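Local coordinates for protein branched-chain-amino-acid aminotransferase (Pseudomonas sp. UW4, PDB 6JIF) that catalyses the pyridoxal-5'-phosphate-dependent transfer of amino groups between branched-chain amino acids and 2-oxo acids, at residues B[278-283]-B[335-340]; B[36-41]-B[169-174]; B[237-242]-B[260-265]; B[71-76]-B[155-160]. All blocks are in the same frame, centred on the assembly; numbering follows the deposited sequence.

Contact 1. Residues B[278-283]-B[335-340]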
# COMPACT_ATOMS: atom_id res chain seq x y z
N THR B 278 31.34 17.73 -0.76
CA THR B 278 32.09 18.48 0.23
C THR B 278 33.32 17.75 0.77
O THR B 278 34.12 18.37 1.47
CB THR B 278 31.18 18.86 1.41
OG1 THR B 278 30.83 17.68 2.13
CG2 THR B 278 29.90 19.48 0.86
N ARG B 279 33.45 16.45 0.53
CA ARG B 279 34.62 15.74 1.04
C ARG B 279 35.46 15.05 -0.04
O ARG B 279 36.66 14.81 0.19
CB ARG B 279 34.20 14.72 2.13
CG ARG B 279 33.71 15.38 3.45
CD ARG B 279 34.83 16.06 4.17
NE ARG B 279 34.33 16.53 5.47
CZ ARG B 279 34.27 15.78 6.57
NH1 ARG B 279 34.71 14.54 6.54
NH2 ARG B 279 33.78 16.28 7.71
N LEU B 280 34.86 14.64 -1.16
CA LEU B 280 35.58 13.87 -2.17
C LEU B 280 35.92 14.65 -3.43
O LEU B 280 36.47 14.07 -4.36
CB LEU B 280 34.76 12.63 -2.57
CG LEU B 280 34.50 11.80 -1.33
CD1 LEU B 280 33.45 10.76 -1.55
CD2 LEU B 280 35.85 11.16 -0.91
N GLY B 281 35.56 15.93 -3.50
CA GLY B 281 35.84 16.78 -4.64
C GLY B 281 35.13 16.35 -5.90
O GLY B 281 35.67 16.55 -6.99
N MET B 282 33.93 15.79 -5.78
CA MET B 282 33.18 15.29 -6.93
C MET B 282 32.01 16.20 -7.33
O MET B 282 31.44 16.91 -6.50
CB MET B 282 32.65 13.88 -6.67
CG MET B 282 33.75 12.86 -6.46
SD MET B 282 33.02 11.28 -5.96
CE MET B 282 32.30 10.81 -7.52
N GLU B 283 31.66 16.16 -8.62
CA GLU B 283 30.45 16.80 -9.15
C GLU B 283 29.27 15.85 -9.03
O GLU B 283 29.43 14.64 -9.21
CB GLU B 283 30.64 17.20 -10.62
CG GLU B 283 31.06 18.64 -10.84
CD GLU B 283 32.09 18.82 -11.94
OE1 GLU B 283 32.41 17.82 -12.65
OE2 GLU B 283 32.59 19.96 -12.09
N GLN B 335 34.37 2.17 -4.38
CA GLN B 335 35.09 1.79 -3.18
C GLN B 335 35.36 3.02 -2.33
O GLN B 335 35.17 2.99 -1.12
CB GLN B 335 36.39 1.06 -3.53
CG GLN B 335 36.07 -0.33 -4.06
CD GLN B 335 37.24 -1.28 -4.11
OE1 GLN B 335 37.94 -1.38 -5.12
NE2 GLN B 335 37.45 -1.99 -3.01
N LYS B 336 35.74 4.13 -2.98
CA LYS B 336 36.06 5.36 -2.25
C LYS B 336 34.83 5.93 -1.55
O LYS B 336 34.91 6.35 -0.39
CB LYS B 336 36.68 6.37 -3.23
CG LYS B 336 37.09 7.71 -2.62
CD LYS B 336 37.77 8.64 -3.65
CE LYS B 336 36.83 8.99 -4.84
NZ LYS B 336 37.46 9.96 -5.83
N LEU B 337 33.68 5.93 -2.23
CA LEU B 337 32.43 6.35 -1.61
C LEU B 337 32.06 5.46 -0.43
O LEU B 337 31.61 5.93 0.60
CB LEU B 337 31.30 6.32 -2.65
CG LEU B 337 31.34 7.41 -3.72
CD1 LEU B 337 30.44 7.03 -4.91
CD2 LEU B 337 30.89 8.74 -3.14
N TYR B 338 32.16 4.16 -0.61
CA TYR B 338 31.84 3.27 0.50
C TYR B 338 32.78 3.51 1.69
O TYR B 338 32.34 3.54 2.85
CB TYR B 338 31.97 1.84 0.01
CG TYR B 338 31.70 0.83 1.06
CD1 TYR B 338 30.40 0.46 1.34
CD2 TYR B 338 32.75 0.20 1.74
CE1 TYR B 338 30.14 -0.49 2.28
CE2 TYR B 338 32.50 -0.76 2.71
CZ TYR B 338 31.19 -1.11 2.96
OH TYR B 338 30.90 -2.05 3.93
N LYS B 339 34.06 3.70 1.41
CA LYS B 339 35.04 3.95 2.48
C LYS B 339 34.67 5.22 3.24
O LYS B 339 34.66 5.24 4.48
CB LYS B 339 36.43 4.08 1.90
CG LYS B 339 37.49 4.34 3.02
CD LYS B 339 38.94 4.18 2.54
CE LYS B 339 39.49 5.47 1.93
NZ LYS B 339 40.05 5.26 0.53
N GLU B 340 34.33 6.28 2.51
CA GLU B 340 34.03 7.56 3.14
C GLU B 340 32.78 7.46 4.01
O GLU B 340 32.75 7.92 5.18
CB GLU B 340 33.89 8.64 2.06
CG GLU B 340 33.66 10.05 2.62
CD GLU B 340 34.92 10.66 3.31
OE1 GLU B 340 36.05 10.11 3.19
OE2 GLU B 340 34.81 11.78 3.92
O HOH W 1 36.78 13.22 4.54
O HOH W 2 38.53 12.35 -3.79
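Leu280 keeps CG beside its backbone N (chi1 -58°), which carries its isobutyl group out to the 335-340 helix, while Glu340 starts extended and then turns at chi2 (71°), swinging its carboxylate over to Arg279. The two methyls of Leu280 touch different partners. The Leu280 and Leu337 side chains meet at a slant, CD1 of the former 3.6 Å from CD2 of the latter, whereas Leu280 CD2 lies alongside the aliphatic part of Lys336, 4.0 Å from its CG, with the two side chains running past each other in opposite senses. Met282 adds a looser touch, its SD 4.4 Å from Leu337 CD2.

Polar groups border this small apolar patch. Arg279 NH1 and Glu340 OE2 make a long salt bridge of 3.8 Å, and the guanidinium and carboxylate planes stand 83° apart, far from a coplanar two-pronged pairing. A water bridges the pair: it donates to Glu340 OE2 at 2.5 Å and accepts from Arg279 NH1 at 3.2 Å. The same NH1 binds the carbonyl of Glu350 directly. A second water donates to Leu280 O at 2.7 Å and links it weakly to Lys336 NZ.

The contact lies at the surface, where the loop between helix 267-278 and strand 284-287 rests on helix 332-346. Glu340 also touches Leu275 of the former helix, and Leu337 reaches inward to Ile309 of strand 308-317.

Contact 2. Residues B[36-41]-B[169-174]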
# COMPACT_ATOMS: atom_id res chain seq x y z
N ILE B 36 15.33 -10.29 14.81
CA ILE B 36 15.68 -10.92 16.08
C ILE B 36 14.98 -10.11 17.17
O ILE B 36 14.92 -8.88 17.09
CB ILE B 36 17.20 -10.94 16.27
CG1 ILE B 36 17.85 -12.02 15.37
CG2 ILE B 36 17.59 -11.21 17.72
CD1 ILE B 36 19.23 -11.62 14.81
N LYS B 37 14.41 -10.78 18.18
CA LYS B 37 13.68 -10.05 19.23
C LYS B 37 14.66 -9.50 20.27
O LYS B 37 15.36 -10.25 20.96
CB LYS B 37 12.61 -10.92 19.88
CG LYS B 37 11.81 -10.22 20.96
CD LYS B 37 10.97 -11.25 21.71
CE LYS B 37 10.07 -10.56 22.70
NZ LYS B 37 9.27 -11.56 23.46
N THR B 38 14.74 -8.18 20.32
CA THR B 38 15.54 -7.47 21.29
C THR B 38 14.68 -7.22 22.54
O THR B 38 13.50 -7.56 22.59
CB THR B 38 16.09 -6.19 20.65
OG1 THR B 38 15.00 -5.47 20.07
CG2 THR B 38 17.12 -6.56 19.55
N ASP B 39 15.29 -6.58 23.54
CA ASP B 39 14.73 -6.54 24.89
C ASP B 39 13.54 -5.59 25.00
O ASP B 39 12.49 -5.97 25.54
CB ASP B 39 15.80 -6.13 25.86
CG ASP B 39 16.79 -7.24 26.11
OD1 ASP B 39 16.50 -8.41 25.78
OD2 ASP B 39 17.87 -6.92 26.63
N LYS B 40 13.68 -4.34 24.54
CA LYS B 40 12.62 -3.33 24.70
C LYS B 40 12.37 -2.61 23.40
O LYS B 40 13.29 -2.36 22.61
CB LYS B 40 12.98 -2.26 25.77
CG LYS B 40 13.50 -2.75 27.07
CD LYS B 40 12.42 -2.81 28.10
CE LYS B 40 13.00 -2.72 29.51
NZ LYS B 40 11.98 -3.07 30.50
N ARG B 41 11.14 -2.20 23.21
CA ARG B 41 10.81 -1.33 22.09
C ARG B 41 10.01 -0.15 22.61
O ARG B 41 9.48 -0.19 23.71
CB ARG B 41 10.03 -2.07 20.93
CG ARG B 41 8.70 -2.74 21.30
CD ARG B 41 8.89 -4.14 21.89
NE ARG B 41 9.65 -4.96 20.93
CZ ARG B 41 10.65 -5.78 21.24
NH1 ARG B 41 11.03 -5.95 22.51
NH2 ARG B 41 11.29 -6.43 20.26
N ILE B 169 8.97 1.88 17.83
CA ILE B 169 10.32 1.69 17.29
C ILE B 169 10.86 0.40 17.91
O ILE B 169 11.01 0.31 19.13
CB ILE B 169 11.30 2.85 17.59
CG1 ILE B 169 10.65 4.22 17.33
CG2 ILE B 169 12.68 2.65 16.87
CD1 ILE B 169 11.45 5.37 17.86
N PHE B 170 11.21 -0.57 17.06
CA PHE B 170 11.98 -1.70 17.58
C PHE B 170 13.36 -1.69 16.93
O PHE B 170 13.62 -0.94 16.00
CB PHE B 170 11.25 -3.05 17.38
CG PHE B 170 11.00 -3.45 15.97
CD1 PHE B 170 11.97 -4.17 15.26
CD2 PHE B 170 9.76 -3.23 15.36
CE1 PHE B 170 11.75 -4.60 13.95
CE2 PHE B 170 9.56 -3.65 14.03
CZ PHE B 170 10.57 -4.33 13.33
N CYS B 171 14.28 -2.48 17.48
CA CYS B 171 15.62 -2.56 16.93
C CYS B 171 16.03 -4.02 16.77
O CYS B 171 15.45 -4.94 17.35
CB CYS B 171 16.64 -1.78 17.80
SG CYS B 171 17.00 -2.45 19.42
N ILE B 172 17.04 -4.22 15.93
CA ILE B 172 17.62 -5.56 15.70
C ILE B 172 19.11 -5.41 15.43
O ILE B 172 19.51 -4.44 14.78
CB ILE B 172 16.96 -6.30 14.51
CG1 ILE B 172 16.99 -5.43 13.24
CG2 ILE B 172 15.55 -6.70 14.82
CD1 ILE B 172 16.72 -6.27 12.03
N PRO B 173 19.96 -6.32 15.92
CA PRO B 173 21.36 -6.30 15.50
C PRO B 173 21.45 -6.78 14.06
O PRO B 173 20.72 -7.68 13.64
CB PRO B 173 22.01 -7.29 16.47
CG PRO B 173 20.92 -8.31 16.70
CD PRO B 173 19.66 -7.47 16.80
N VAL B 174 22.30 -6.12 13.26
CA VAL B 174 22.43 -6.48 11.85
C VAL B 174 23.91 -6.52 11.50
O VAL B 174 24.76 -5.95 12.20
CB VAL B 174 21.66 -5.49 10.92
CG1 VAL B 174 20.13 -5.51 11.24
CG2 VAL B 174 22.23 -4.06 11.05
O HOH W 3 13.52 -6.79 18.09
O HOH W 4 13.38 -3.48 20.06
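Arg41 and Phe170 bring their CA atoms within 4.7 Å, and Ile36 and Ile172 theirs within 5.7 Å, while the backbone between Ile36 and Arg41 bows away from the antiparallel strand and two waters take the place of direct backbone pairing. One water donates to Ile36 O and Cys171 O and accepts from Thr38 N; the other donates to Lys40 O and Thr38 OG1 and accepts from Cys171 N. Thr38 dips into the gap, with OG1 2.8 Å from Cys171 O and the methyl CG2 3.9 Å from Pro173 CD. At the other end Ile36 and Pro173 cross at about a right angle, CD1 4.2 Å from CG. Arg41, its CB 3.1 Å from Ile169 O, sets CG between N and the carbonyl carbon (chi1 58°), and bends at chi2 and chi3 curl it back so that NH1 donates to Thr38 O (2.9 Å, 161°), from above the carbonyl plane. This bond ties Thr38 and Arg41 together within 36-41, and NH2 forms a salt bridge with Glu66 of the second subunit.

The loop leads into strand 41-47, which pairs with strand 164-174; strand 143-153 borders the latter's other edge, and helix 117-130 meets Cys171 through Val127.

Contact 3. Residues B[237-242]-B[260-265]. With PLP (pyridoxal-5'-phosphate), chain D.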
# COMPACT_ATOMS: atom_id res chain seq x y z
N LYS B 237 13.38 5.83 -18.07
CA LYS B 237 14.36 6.39 -17.13
C LYS B 237 14.42 5.56 -15.86
O LYS B 237 13.39 5.14 -15.34
CB LYS B 237 13.97 7.87 -16.79
CG LYS B 237 14.14 8.84 -17.94
CD LYS B 237 13.40 10.18 -17.69
CE LYS B 237 11.90 9.99 -17.67
NZ LYS B 237 11.09 11.28 -17.84
N ILE B 238 15.63 5.31 -15.35
CA ILE B 238 15.76 4.56 -14.09
C ILE B 238 15.25 5.38 -12.92
O ILE B 238 15.55 6.57 -12.80
CB ILE B 238 17.24 4.19 -13.86
CG1 ILE B 238 17.67 3.23 -14.96
CG2 ILE B 238 17.48 3.57 -12.46
CD1 ILE B 238 19.17 2.91 -14.96
N GLU B 239 14.50 4.74 -12.04
CA GLU B 239 14.04 5.36 -10.80
C GLU B 239 14.58 4.71 -9.55
O GLU B 239 15.07 5.41 -8.67
CB GLU B 239 12.53 5.38 -10.76
CG GLU B 239 11.95 6.22 -11.87
CD GLU B 239 10.81 7.12 -11.36
OE1 GLU B 239 10.14 6.72 -10.38
OE2 GLU B 239 10.63 8.23 -11.95
N GLU B 240 14.51 3.37 -9.43
CA GLU B 240 14.89 2.72 -8.18
C GLU B 240 15.48 1.35 -8.47
O GLU B 240 15.08 0.68 -9.42
CB GLU B 240 13.73 2.49 -7.19
CG GLU B 240 12.99 3.74 -6.75
CD GLU B 240 13.69 4.47 -5.63
OE1 GLU B 240 14.82 4.05 -5.24
OE2 GLU B 240 13.11 5.44 -5.12
N VAL B 241 16.36 0.91 -7.57
CA VAL B 241 16.99 -0.43 -7.70
C VAL B 241 16.46 -1.22 -6.52
O VAL B 241 16.94 -1.04 -5.39
CB VAL B 241 18.51 -0.35 -7.69
CG1 VAL B 241 19.19 -1.76 -7.80
CG2 VAL B 241 19.02 0.58 -8.80
N GLY B 242 15.44 -2.04 -6.74
CA GLY B 242 14.82 -2.76 -5.62
C GLY B 242 14.26 -1.73 -4.65
O GLY B 242 13.49 -0.84 -5.06
N SER B 260 12.99 12.62 -9.67
CA SER B 260 11.63 12.65 -10.22
C SER B 260 10.67 12.66 -9.05
O SER B 260 11.05 12.28 -7.92
CB SER B 260 11.37 11.43 -11.11
OG SER B 260 10.66 10.42 -10.42
N PRO B 261 9.42 13.05 -9.28
CA PRO B 261 8.46 13.09 -8.16
C PRO B 261 8.16 11.73 -7.54
O PRO B 261 7.67 11.71 -6.40
CB PRO B 261 7.19 13.69 -8.79
CG PRO B 261 7.69 14.48 -10.03
CD PRO B 261 8.92 13.68 -10.50
N SER B 262 8.48 10.61 -8.21
CA SER B 262 8.16 9.27 -7.69
C SER B 262 9.36 8.53 -7.11
O SER B 262 9.16 7.47 -6.50
CB SER B 262 7.49 8.42 -8.77
OG SER B 262 8.30 8.39 -9.95
N VAL B 263 10.57 9.08 -7.19
CA VAL B 263 11.74 8.50 -6.52
C VAL B 263 11.68 8.73 -5.01
O VAL B 263 11.43 9.84 -4.52
CB VAL B 263 13.03 9.10 -7.12
CG1 VAL B 263 14.29 8.65 -6.37
CG2 VAL B 263 13.18 8.74 -8.59
N LEU B 264 12.01 7.71 -4.24
CA LEU B 264 12.11 7.83 -2.79
C LEU B 264 13.36 8.61 -2.41
O LEU B 264 14.47 8.20 -2.78
CB LEU B 264 12.11 6.44 -2.16
CG LEU B 264 11.83 6.28 -0.66
CD1 LEU B 264 12.98 6.78 0.14
CD2 LEU B 264 10.58 6.96 -0.14
N PRO B 265 13.25 9.73 -1.70
CA PRO B 265 14.45 10.52 -1.41
C PRO B 265 15.27 9.91 -0.28
O PRO B 265 14.95 10.10 0.89
CB PRO B 265 13.89 11.90 -1.00
CG PRO B 265 12.45 11.64 -0.71
CD PRO B 265 12.00 10.47 -1.47
N1 PLP D . 14.59 3.58 -2.47
C2 PLP D . 13.43 3.07 -1.97
C2A PLP D . 12.37 2.72 -2.96
C3 PLP D . 13.24 2.94 -0.59
O3 PLP D . 12.04 2.48 -0.12
C4 PLP D . 14.28 3.30 0.30
C4A PLP D . 14.06 3.37 1.79
C5 PLP D . 15.47 3.80 -0.28
C6 PLP D . 15.58 3.94 -1.63
C5A PLP D . 16.70 4.16 0.50
O4P PLP D . 16.42 5.08 1.49
P PLP D . 17.46 5.25 2.68
O1P PLP D . 18.83 5.55 2.12
O2P PLP D . 16.89 6.47 3.42
O3P PLP D . 17.54 3.99 3.54
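Two serine hydroxyls grip the carboxylate of Glu239, one on each oxygen. Ser262 OG donates to the syn lone pair of OE1, at 2.5 Å, whereas Ser260 OG reaches OE2 at 2.7 Å from well above the carboxylate plane. Ser260 OG also accepts from Ser262 N, an ST turn that holds the tip of the type I beta turn and helps to place the Ser260 hydroxyl.

Across to the loop, Glu240 takes one backbone bond: Leu264 N donates to OE2 (2.7 Å, 158°), arriving nearly along the C-O axis. The same oxygen has a long, weak ion pair with Arg194. With OE2 so placed and the chain bent at chi2 (-82°), the other oxygen, OE1, is left 2.8 Å from N1 of pyridoxal-5'-phosphate. An acidic side chain facing the pyridine nitrogen recurs in aminotransferases, where it probably strengthens the cofactor ring as an electron sink. The two glutamates form a classic beta bulge opposite Tyr229, consistent with consecutive side chains serving the same loop.

Packing completes the arrangement. Val263 wedges between the two acids, its CG1 3.6 Å from Glu240 OE2 and its CG2 3.8 Å from Glu239 O. Leu264 lies against one face of the cofactor ring, CG 3.6 Å from C3, with CD1 nearer C4.

Strand 238-241 pairs with strand 227-230, and Ile238 packs on Phe246 of strand 245-250. The opposing loop links strand 255-258 to helix 267-278, while Arg102 of helix 96-109 touches Leu264.

Contact 4. Residues B[71-76]-B[155-160]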
# COMPACT_ATOMS: atom_id res chain seq x y z
N LEU B 71 -4.31 -2.08 8.45
CA LEU B 71 -4.47 -3.44 7.93
C LEU B 71 -5.44 -3.51 6.77
O LEU B 71 -5.40 -4.49 6.01
CB LEU B 71 -4.95 -4.43 9.02
CG LEU B 71 -3.98 -4.60 10.22
CD1 LEU B 71 -4.73 -5.37 11.30
CD2 LEU B 71 -2.61 -5.29 9.85
N HIS B 72 -6.29 -2.51 6.59
CA HIS B 72 -7.26 -2.53 5.51
C HIS B 72 -6.96 -1.53 4.42
O HIS B 72 -7.21 -1.82 3.27
CB HIS B 72 -8.66 -2.22 6.03
CG HIS B 72 -9.21 -3.30 6.89
ND1 HIS B 72 -10.13 -4.21 6.42
CD2 HIS B 72 -8.87 -3.70 8.14
CE1 HIS B 72 -10.40 -5.08 7.37
NE2 HIS B 72 -9.64 -4.81 8.42
N TYR B 73 -6.49 -0.34 4.78
CA TYR B 73 -6.34 0.75 3.81
C TYR B 73 -4.91 1.25 3.75
O TYR B 73 -4.67 2.41 3.34
CB TYR B 73 -7.32 1.88 4.16
CG TYR B 73 -8.74 1.40 4.23
CD1 TYR B 73 -9.42 0.97 3.08
CD2 TYR B 73 -9.42 1.42 5.43
CE1 TYR B 73 -10.75 0.58 3.16
CE2 TYR B 73 -10.75 0.98 5.53
CZ TYR B 73 -11.41 0.59 4.41
OH TYR B 73 -12.72 0.18 4.49
N GLY B 74 -3.94 0.40 4.11
CA GLY B 74 -2.56 0.78 3.87
C GLY B 74 -2.07 1.98 4.63
O GLY B 74 -1.10 2.58 4.21
N GLN B 75 -2.72 2.33 5.77
CA GLN B 75 -2.33 3.58 6.44
C GLN B 75 -1.16 3.28 7.38
O GLN B 75 -1.34 3.02 8.58
CB GLN B 75 -3.51 4.20 7.19
CG GLN B 75 -3.20 5.60 7.43
CD GLN B 75 -4.31 6.36 8.13
OE1 GLN B 75 -5.14 5.78 8.84
NE2 GLN B 75 -4.33 7.67 7.94
N GLN B 76 0.04 3.34 6.83
CA GLN B 76 1.25 2.87 7.50
C GLN B 76 2.45 3.52 6.84
O GLN B 76 2.45 3.73 5.61
CB GLN B 76 1.40 1.33 7.37
CG GLN B 76 1.49 0.85 5.95
CD GLN B 76 1.38 -0.66 5.87
OE1 GLN B 76 2.30 -1.34 5.41
NE2 GLN B 76 0.28 -1.21 6.34
N ASP B 155 -10.97 0.78 16.01
CA ASP B 155 -12.11 0.30 15.24
C ASP B 155 -12.49 1.27 14.13
O ASP B 155 -12.79 2.44 14.39
CB ASP B 155 -13.32 0.13 16.13
CG ASP B 155 -13.17 -0.93 17.19
OD1 ASP B 155 -12.18 -1.70 17.19
OD2 ASP B 155 -14.11 -1.00 18.02
N ASN B 156 -12.62 0.74 12.91
CA ASN B 156 -13.03 1.53 11.76
C ASN B 156 -13.54 0.64 10.63
O ASN B 156 -13.11 -0.50 10.48
CB ASN B 156 -11.87 2.38 11.23
CG ASN B 156 -12.28 3.20 10.04
OD1 ASN B 156 -13.05 4.14 10.19
ND2 ASN B 156 -11.82 2.82 8.83
N ILE B 157 -14.41 1.21 9.81
CA ILE B 157 -14.68 0.68 8.47
C ILE B 157 -14.93 1.86 7.54
O ILE B 157 -15.56 2.86 7.93
CB ILE B 157 -15.86 -0.31 8.46
CG1 ILE B 157 -15.83 -1.17 7.21
CG2 ILE B 157 -17.20 0.38 8.51
CD1 ILE B 157 -15.19 -2.45 7.49
N GLY B 158 -14.51 1.71 6.28
CA GLY B 158 -14.69 2.78 5.30
C GLY B 158 -13.44 3.61 5.19
O GLY B 158 -12.81 3.96 6.20
N VAL B 159 -13.01 3.89 3.96
CA VAL B 159 -11.68 4.47 3.82
C VAL B 159 -11.69 5.91 4.36
O VAL B 159 -12.40 6.78 3.85
CB VAL B 159 -11.21 4.38 2.35
CG1 VAL B 159 -12.29 4.89 1.43
CG2 VAL B 159 -9.88 5.07 2.16
N ARG B 160 -10.88 6.17 5.39
CA ARG B 160 -10.71 7.48 6.02
C ARG B 160 -9.49 7.38 6.93
O ARG B 160 -8.96 6.30 7.16
CB ARG B 160 -11.91 7.90 6.85
CG ARG B 160 -11.99 7.10 8.18
CD ARG B 160 -13.18 7.55 8.99
NE ARG B 160 -14.39 7.68 8.19
CZ ARG B 160 -15.27 6.70 7.97
NH1 ARG B 160 -15.06 5.51 8.48
NH2 ARG B 160 -16.35 6.92 7.23
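His72 and Val159 enclose the ring of Tyr73 from opposite faces: His72 CB sits off-centre over one, and Val159 CA lies above the other, 3.9 Å from the centroid and only 7° off the normal, a CH-pi contact of nearly central geometry. Tyr73 itself is the first residue to leave the helix. Its first torsion places CG beside the backbone N (chi1 -56°) and so sends the ring across to the 155-160 loop, where CE1 also meets Val159 CB at 3.9 Å. At the far end of the ring OH accepts from Gly158 N (3.0 Å, 138°), and Arg147 of the second subunit binds the same hydroxyl.

Bonds within the loop probably hold its shape around the ring. Asn156 ND2 donates almost straight to Gly158 O at 3.0 Å, and Arg160 NH1 bridges Asn156 OD1 (3.0 Å) and Ile157 O (2.8 Å). At the backbone angles of Gly158 a CB would collide with the preceding carbonyl oxygen, which calls for glycine.

Gln75 centres an inverse gamma turn and sends its amide to Thr69, Leu110, Thr161 and Ala162. Gln76 then hydrogen-bonds Gly74 and Ala70 of the second subunit. The whole is an aromatic residue seated on a beta-hairpin connection, that between antiparallel strands 143-153 and 164-174, at the subunit interface of this class IV aminotransferase dimer.

How the contacts relate
Burial and chemistry change together across the four contacts. Contact 1 is at the surface, where leucines meet and charges are joined at long range or through water. The other three are buried: contacts 3 and 4 have direct hydrogen bonds, while contact 2 is joined largely through waters. Contacts 1 and 3 lie at the two ends of helix 267-278, one leaving it and one entering it, but only contact 3 reaches the cofactor. Contacts 2 and 4 share the region of strand 164-174, one on the strand and one on the loop leading to it, and both touch the second subunit. Contact 4 depends on a ring face and a single hydroxyl.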